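Local coordinates for hypothetical protein SMU.776 (PDB 2B78) that is probably an S-adenosylmethionine-dependent methyltransferase, perhaps acting on RNA, although its substrate has not been established, at residues Leu197-Val202 with Ser330-Asn335. Numbering follows the deposited sequence.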
loop_
_atom_site.group_PDB
_atom_site.type_symbol
_atom_site.label_atom_id
_atom_site.label_comp_id
_atom_site.label_asym_id
_atom_site.label_seq_id
_atom_site.Cartn_x
_atom_site.Cartn_y
_atom_site.Cartn_z
ATOM N N LEU A 197 -3.285 5.124 -0.952
ATOM C CA LEU A 197 -3.827 5.630 0.295
ATOM C C LEU A 197 -2.960 5.379 1.513
ATOM O O LEU A 197 -3.015 6.148 2.474
ATOM C CB LEU A 197 -5.232 5.048 0.529
ATOM C CG LEU A 197 -6.294 5.374 -0.538
ATOM C CD1 LEU A 197 -7.609 4.704 -0.167
ATOM C CD2 LEU A 197 -6.494 6.877 -0.644
ATOM N N ASP A 198 -2.162 4.315 1.492
ATOM C CA ASP A 198 -1.320 4.027 2.648
ATOM C C ASP A 198 -0.268 5.095 2.944
ATOM O O ASP A 198 0.280 5.134 4.038
ATOM C CB ASP A 198 -0.655 2.643 2.522
ATOM C CG ASP A 198 0.065 2.442 1.199
ATOM O OD1 ASP A 198 0.771 3.360 0.746
ATOM O OD2 ASP A 198 -0.073 1.341 0.617
ATOM N N GLN A 199 0.010 5.977 1.991
ATOM C CA GLN A 199 1.003 7.032 2.229
ATOM C C GLN A 199 0.389 8.353 2.704
ATOM O O GLN A 199 1.042 9.413 2.674
ATOM C CB GLN A 199 1.817 7.260 0.955
ATOM C CG GLN A 199 2.444 5.974 0.453
ATOM C CD GLN A 199 3.231 6.142 -0.823
ATOM O OE1 GLN A 199 2.698 6.589 -1.844
ATOM N NE2 GLN A 199 4.513 5.769 -0.782
ATOM N N ARG A 200 -0.856 8.279 3.163
ATOM C CA ARG A 200 -1.589 9.460 3.623
ATOM C C ARG A 200 -0.888 10.292 4.682
ATOM O O ARG A 200 -0.933 11.516 4.644
ATOM C CB ARG A 200 -2.957 9.054 4.172
ATOM C CG ARG A 200 -3.737 10.218 4.788
ATOM C CD ARG A 200 -5.148 9.797 5.180
ATOM N NE ARG A 200 -5.131 8.833 6.271
ATOM C CZ ARG A 200 -5.298 7.519 6.142
ATOM N NH1 ARG A 200 -5.506 6.970 4.957
ATOM N NH2 ARG A 200 -5.244 6.752 7.219
ATOM N N GLN A 201 -0.258 9.637 5.645
ATOM C CA GLN A 201 0.388 10.386 6.711
ATOM C C GLN A 201 1.696 11.023 6.249
ATOM O O GLN A 201 2.145 12.002 6.829
ATOM C CB GLN A 201 0.573 9.480 7.936
ATOM C CG GLN A 201 -0.767 8.840 8.349
ATOM C CD GLN A 201 -0.707 8.063 9.645
ATOM O OE1 GLN A 201 0.368 7.719 10.136
ATOM N NE2 GLN A 201 -1.875 7.761 10.199
ATOM N N VAL A 202 2.293 10.490 5.187
ATOM C CA VAL A 202 3.527 11.068 4.663
ATOM C C VAL A 202 3.126 12.338 3.917
ATOM O O VAL A 202 3.797 13.373 4.019
ATOM C CB VAL A 202 4.252 10.113 3.684
ATOM C CG1 VAL A 202 5.560 10.743 3.237
ATOM C CG2 VAL A 202 4.527 8.770 4.354
ATOM N N SER A 330 11.073 5.765 0.646
ATOM C CA SER A 330 9.874 4.967 0.800
ATOM C C SER A 330 9.886 3.681 -0.022
ATOM O O SER A 330 10.551 3.582 -1.056
ATOM C CB SER A 330 8.657 5.816 0.413
ATOM O OG SER A 330 7.526 5.015 0.157
ATOM N N THR A 331 9.161 2.682 0.461
ATOM C CA THR A 331 9.051 1.407 -0.242
ATOM C C THR A 331 7.843 0.668 0.299
ATOM O O THR A 331 7.539 0.761 1.493
ATOM C CB THR A 331 10.308 0.511 -0.055
ATOM O OG1 THR A 331 10.131 -0.711 -0.787
ATOM C CG2 THR A 331 10.520 0.168 1.416
ATOM N N ASN A 332 7.146 -0.044 -0.584
ATOM C CA ASN A 332 5.972 -0.827 -0.197
ATOM C C ASN A 332 6.293 -2.308 -0.358
ATOM O O ASN A 332 5.390 -3.148 -0.336
ATOM C CB ASN A 332 4.763 -0.492 -1.084
ATOM C CG ASN A 332 4.065 0.792 -0.681
ATOM O OD1 ASN A 332 3.655 0.957 0.470
ATOM N ND2 ASN A 332 3.907 1.703 -1.633
ATOM N N ALA A 333 7.580 -2.623 -0.520
ATOM C CA ALA A 333 8.031 -4.008 -0.704
ATOM C C ALA A 333 7.793 -4.857 0.539
ATOM O O ALA A 333 8.489 -4.699 1.545
ATOM C CB ALA A 333 9.504 -4.031 -1.066
ATOM N N ALA A 334 6.821 -5.767 0.448
ATOM C CA ALA A 334 6.446 -6.645 1.559
ATOM C C ALA A 334 7.520 -7.669 1.897
ATOM O O ALA A 334 7.564 -8.192 3.019
ATOM C CB ALA A 334 5.137 -7.363 1.232
ATOM N N ASN A 335 8.380 -7.943 0.922
ATOM C CA ASN A 335 9.462 -8.903 1.073
ATOM C C ASN A 335 10.685 -8.332 1.778
ATOM O O ASN A 335 11.603 -9.077 2.116
ATOM C CB ASN A 335 9.867 -9.441 -0.302
ATOM C CG ASN A 335 9.911 -8.353 -1.365
ATOM O OD1 ASN A 335 8.874 -7.804 -1.751
ATOM N ND2 ASN A 335 11.110 -8.033 -1.841
#
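Gln199 reaches across to the end of strand 325-331 and brings its amide nitrogen to the hydroxyl of Ser330, with NE2 3.2 Å from OG. Its chain runs extended beyond CG (chi2 179°), which carries the amide over the gap between backbones whose CA atoms stay 9.2 Å apart at Gln199 and Ser330. Both groups are gripped by one carboxylate: Asp292 is hydrogen-bonded to Gln199 NE2 through OD2 and to Ser330 OG through OD1, an example of an acid bridging two parts of a chain far apart in sequence. In the Rossmann-like methyltransferase fold, the start of helix 200-210, with Gln199 as N-cap, here meets the C-terminal end of strand 325-331, near the cofactor site: the side chain of Asp242, which binds S-adenosyl-L-homocysteine in a structure of this protein, lies about 11 Å from that of Gln199. Beside this pair, the Asn332 amide is turned 48° from the Asp198 carboxylate and equally from the Gln199 amide, with Gln199 NE2 4.2 Å from Asn332 ND2. Asn332 OD1 faces both carboxylate oxygens, 3.8 Å from Asp198 OD2, acceptors with no hydrogen to share. Asp198 OD2 is hydrogen-bonded to Tyr377 OH, whereas Asp198 OD1 and Asn332 OD1 are buried without a modelled partner.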